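Local atomic coordinates of 16 kDa beta-galactoside-binding lectin (PDB entry 1QMJ), a protein that binds beta-galactosides such as lactose as a homodimeric galectin and may take part in regulating differentiation. Residues V18-F29 with V120-K130. Residues are numbered along the deposited sequence; the frame is centred on the assembly and turned at random.
Sequences VKGKILSDAKGF and VEGDFKVKAIK
Phe-29 and Phe-124 form an offset stack, centroids 4.8 Å apart and planes at 21°, with Phe-124 CD1 over the centre of the Phe-29 ring. Phe-124 has CG anti to its N (chi1 -168°), which carries the ring over the backbone of the neighbouring strand; CZ lies 3.4 Å from Gly-20 CA. Ile-22 CG1 meets this ring at its edge, in plane, and Val-18 CG1 packs 3.9 Å from CE2 of Phe-124 and touches Val-120 CG2. Backbone hydrogen bonds tie strand 18-22 to the antiparallel strand 124-130, among them Lys-125 N to Lys-21 O. At a classic beta bulge Lys-19 O accepts from both Lys-127 N (2.8 Å) and Ala-128 N (3.2 Å), approaching from one face of its carbonyl plane. In the galectin beta-sandwich 124-131 is an outermost strand of its sheet within the chain, and Ala-128 to Lys-130 pair with a strand of the second subunit, continuing the sheet across the dimer. Asp-123, centre of an inverse gamma turn between strands of the two sheets, binds the 23-28 loop three ways: OD2 takes Lys-27 N on the anti side (2.9 Å), N gives to Gly-28 O, and O receives Leu-23 N from above the carbonyl plane.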
loop_
_atom_site.group_PDB
_atom_site.type_symbol
_atom_site.label_atom_id
_atom_site.label_comp_id
_atom_site.label_asym_id
_atom_site.label_seq_id
_atom_site.Cartn_x
_atom_site.Cartn_y
_atom_site.Cartn_z
ATOM N N VAL A 18 4.244 -8.855 0.486
ATOM C CA VAL A 18 2.806 -8.814 0.252
ATOM C C VAL A 18 2.172 -10.037 0.897
ATOM O O VAL A 18 2.441 -11.178 0.502
ATOM C CB VAL A 18 2.487 -8.828 -1.246
ATOM C CG1 VAL A 18 0.981 -8.858 -1.527
ATOM C CG2 VAL A 18 3.023 -7.604 -1.988
ATOM N N LYS A 19 1.349 -9.766 1.880
ATOM C CA LYS A 19 0.627 -10.809 2.612
ATOM C C LYS A 19 -0.836 -10.763 2.207
ATOM O O LYS A 19 -1.415 -9.687 2.030
ATOM C CB LYS A 19 0.733 -10.581 4.121
ATOM C CG LYS A 19 2.163 -10.347 4.604
ATOM C CD LYS A 19 2.251 -10.165 6.122
ATOM C CE LYS A 19 2.055 -11.473 6.895
ATOM N NZ LYS A 19 0.664 -11.952 6.877
ATOM N N GLY A 20 -1.416 -11.931 2.063
ATOM C CA GLY A 20 -2.821 -12.038 1.672
ATOM C C GLY A 20 -3.282 -13.485 1.692
ATOM O O GLY A 20 -2.581 -14.376 2.192
ATOM N N LYS A 21 -4.456 -13.664 1.140
ATOM C CA LYS A 21 -5.093 -14.968 1.056
ATOM C C LYS A 21 -5.620 -15.212 -0.351
ATOM O O LYS A 21 -6.304 -14.360 -0.936
ATOM C CB LYS A 21 -6.270 -15.035 2.037
ATOM C CG LYS A 21 -7.017 -16.371 1.990
ATOM C CD LYS A 21 -8.538 -16.208 2.014
ATOM C CE LYS A 21 -9.283 -17.537 1.859
ATOM N NZ LYS A 21 -8.986 -18.490 2.937
ATOM N N ILE A 22 -5.278 -16.377 -0.856
ATOM C CA ILE A 22 -5.728 -16.819 -2.173
ATOM C C ILE A 22 -7.166 -17.311 -2.009
ATOM O O ILE A 22 -7.455 -18.133 -1.132
ATOM C CB ILE A 22 -4.830 -17.958 -2.684
ATOM C CG1 ILE A 22 -3.341 -17.593 -2.717
ATOM C CG2 ILE A 22 -5.176 -18.399 -4.108
ATOM C CD1 ILE A 22 -2.430 -18.812 -2.904
ATOM N N LEU A 23 -8.048 -16.798 -2.846
ATOM C CA LEU A 23 -9.482 -17.169 -2.797
ATOM C C LEU A 23 -9.642 -18.676 -3.054
ATOM O O LEU A 23 -8.873 -19.282 -3.808
ATOM C CB LEU A 23 -10.266 -16.394 -3.847
ATOM C CG LEU A 23 -10.210 -14.879 -3.639
ATOM C CD1 LEU A 23 -11.281 -14.133 -4.430
ATOM C CD2 LEU A 23 -10.406 -14.460 -2.177
ATOM N N SER A 24 -10.652 -19.231 -2.407
ATOM C CA SER A 24 -10.970 -20.676 -2.474
ATOM C C SER A 24 -11.547 -21.103 -3.843
ATOM O O SER A 24 -12.140 -22.182 -3.979
ATOM C CB SER A 24 -12.001 -21.030 -1.403
ATOM O OG SER A 24 -11.424 -20.883 -0.114
ATOM N N ASP A 25 -11.366 -20.257 -4.832
ATOM C CA ASP A 25 -11.847 -20.530 -6.207
ATOM C C ASP A 25 -11.076 -19.665 -7.189
ATOM O O ASP A 25 -11.592 -19.276 -8.246
ATOM C CB ASP A 25 -13.336 -20.211 -6.321
ATOM C CG ASP A 25 -13.727 -18.941 -5.571
ATOM O OD1 ASP A 25 -13.801 -18.955 -4.284
ATOM O OD2 ASP A 25 -13.980 -17.860 -6.225
ATOM N N ALA A 26 -9.861 -19.402 -6.794
ATOM C CA ALA A 26 -8.937 -18.572 -7.552
ATOM C C ALA A 26 -8.562 -19.207 -8.892
ATOM O O ALA A 26 -8.172 -20.384 -8.958
ATOM C CB ALA A 26 -7.645 -18.372 -6.755
ATOM N N LYS A 27 -8.703 -18.385 -9.915
ATOM C CA LYS A 27 -8.343 -18.743 -11.289
ATOM C C LYS A 27 -6.843 -18.570 -11.404
ATOM O O LYS A 27 -6.169 -19.291 -12.153
ATOM C CB LYS A 27 -9.010 -17.794 -12.283
ATOM C CG LYS A 27 -10.449 -18.131 -12.646
ATOM C CD LYS A 27 -10.961 -17.206 -13.753
ATOM C CE LYS A 27 -12.343 -17.563 -14.280
ATOM N NZ LYS A 27 -12.742 -16.721 -15.420
ATOM N N GLY A 28 -6.430 -17.592 -10.623
ATOM C CA GLY A 28 -5.050 -17.153 -10.490
ATOM C C GLY A 28 -5.051 -15.688 -10.050
ATOM O O GLY A 28 -6.104 -15.041 -9.975
ATOM N N PHE A 29 -3.875 -15.210 -9.763
ATOM C CA PHE A 29 -3.662 -13.820 -9.355
ATOM C C PHE A 29 -2.312 -13.392 -9.888
ATOM O O PHE A 29 -1.541 -14.219 -10.395
ATOM C CB PHE A 29 -3.712 -13.678 -7.826
ATOM C CG PHE A 29 -2.591 -14.415 -7.102
ATOM C CD1 PHE A 29 -2.731 -15.774 -6.814
ATOM C CD2 PHE A 29 -1.430 -13.729 -6.725
ATOM C CE1 PHE A 29 -1.706 -16.453 -6.148
ATOM C CE2 PHE A 29 -0.404 -14.407 -6.059
ATOM C CZ PHE A 29 -0.543 -15.771 -5.771
ATOM N N VAL A 120 -1.536 -5.437 -7.207
ATOM C CA VAL A 120 -1.959 -6.812 -6.955
ATOM C C VAL A 120 -3.310 -6.965 -7.629
ATOM O O VAL A 120 -4.196 -6.142 -7.419
ATOM C CB VAL A 120 -2.110 -7.108 -5.441
ATOM C CG1 VAL A 120 -2.598 -8.533 -5.237
ATOM C CG2 VAL A 120 -0.779 -6.895 -4.716
ATOM N N GLU A 121 -3.453 -7.985 -8.470
ATOM C CA GLU A 121 -4.711 -8.223 -9.173
ATOM C C GLU A 121 -5.122 -9.694 -9.152
ATOM O O GLU A 121 -4.349 -10.574 -8.754
ATOM C CB GLU A 121 -4.637 -7.699 -10.615
ATOM C CG GLU A 121 -3.544 -8.326 -11.463
ATOM C CD GLU A 121 -3.455 -7.721 -12.860
ATOM O OE1 GLU A 121 -3.338 -6.478 -12.971
ATOM O OE2 GLU A 121 -3.490 -8.492 -13.846
ATOM N N GLY A 122 -6.356 -9.951 -9.569
ATOM C CA GLY A 122 -6.858 -11.308 -9.590
ATOM C C GLY A 122 -7.512 -11.742 -8.293
ATOM O O GLY A 122 -7.947 -10.922 -7.473
ATOM N N ASP A 123 -7.564 -13.052 -8.102
ATOM C CA ASP A 123 -8.189 -13.644 -6.934
ATOM C C ASP A 123 -7.264 -13.765 -5.737
ATOM O O ASP A 123 -6.949 -14.871 -5.283
ATOM C CB ASP A 123 -8.773 -15.001 -7.309
ATOM C CG ASP A 123 -9.709 -14.913 -8.498
ATOM O OD1 ASP A 123 -10.657 -14.102 -8.449
ATOM O OD2 ASP A 123 -9.479 -15.628 -9.492
ATOM N N PHE A 124 -6.839 -12.612 -5.227
ATOM C CA PHE A 124 -5.964 -12.546 -4.066
ATOM C C PHE A 124 -6.524 -11.458 -3.164
ATOM O O PHE A 124 -6.982 -10.415 -3.642
ATOM C CB PHE A 124 -4.530 -12.196 -4.488
ATOM C CG PHE A 124 -3.500 -12.383 -3.399
ATOM C CD1 PHE A 124 -3.141 -13.654 -2.967
ATOM C CD2 PHE A 124 -2.857 -11.285 -2.835
ATOM C CE1 PHE A 124 -2.161 -13.837 -1.998
ATOM C CE2 PHE A 124 -1.869 -11.459 -1.860
ATOM C CZ PHE A 124 -1.523 -12.739 -1.445
ATOM N N LYS A 125 -6.550 -11.728 -1.867
ATOM C CA LYS A 125 -7.040 -10.761 -0.902
ATOM C C LYS A 125 -5.845 -10.257 -0.088
ATOM O O LYS A 125 -5.256 -10.998 0.697
ATOM C CB LYS A 125 -8.085 -11.401 0.015
ATOM C CG LYS A 125 -8.783 -10.419 0.929
ATOM C CD LYS A 125 -9.495 -11.132 2.070
ATOM C CE LYS A 125 -8.507 -11.799 3.025
ATOM N NZ LYS A 125 -7.596 -10.822 3.702
ATOM N N VAL A 126 -5.449 -9.016 -0.344
ATOM C CA VAL A 126 -4.328 -8.399 0.348
ATOM C C VAL A 126 -4.709 -8.112 1.803
ATOM O O VAL A 126 -5.809 -7.630 2.100
ATOM C CB VAL A 126 -3.894 -7.077 -0.341
ATOM C CG1 VAL A 126 -2.641 -6.510 0.320
ATOM C CG2 VAL A 126 -3.650 -7.311 -1.817
ATOM N N LYS A 127 -3.792 -8.420 2.702
ATOM C CA LYS A 127 -4.006 -8.207 4.117
ATOM C C LYS A 127 -2.971 -7.224 4.650
ATOM O O LYS A 127 -3.228 -6.516 5.615
ATOM C CB LYS A 127 -3.893 -9.541 4.863
ATOM C CG LYS A 127 -5.090 -9.880 5.731
ATOM C CD LYS A 127 -5.192 -8.968 6.944
ATOM C CE LYS A 127 -6.355 -9.373 7.841
ATOM N NZ LYS A 127 -7.659 -9.332 7.113
ATOM N N ALA A 128 -1.807 -7.169 4.009
ATOM C CA ALA A 128 -0.746 -6.276 4.448
ATOM C C ALA A 128 0.383 -6.158 3.433
ATOM O O ALA A 128 0.649 -7.099 2.682
ATOM C CB ALA A 128 -0.185 -6.770 5.776
ATOM N N ILE A 129 1.019 -4.987 3.402
ATOM C CA ILE A 129 2.159 -4.701 2.532
ATOM C C ILE A 129 3.230 -4.125 3.456
ATOM O O ILE A 129 2.997 -3.119 4.130
ATOM C CB ILE A 129 1.824 -3.671 1.419
ATOM C CG1 ILE A 129 0.736 -4.238 0.501
ATOM C CG2 ILE A 129 3.083 -3.319 0.621
ATOM C CD1 ILE A 129 0.768 -3.718 -0.921
ATOM N N LYS A 130 4.374 -4.797 3.529
ATOM C CA LYS A 130 5.468 -4.371 4.397
ATOM C C LYS A 130 6.713 -4.006 3.608
ATOM O O LYS A 130 6.970 -4.576 2.550
ATOM C CB LYS A 130 5.825 -5.488 5.380
ATOM C CG LYS A 130 4.682 -5.964 6.256
ATOM C CD LYS A 130 5.151 -7.086 7.169
ATOM C CE LYS A 130 4.022 -7.642 8.021
ATOM N NZ LYS A 130 4.501 -8.772 8.873
#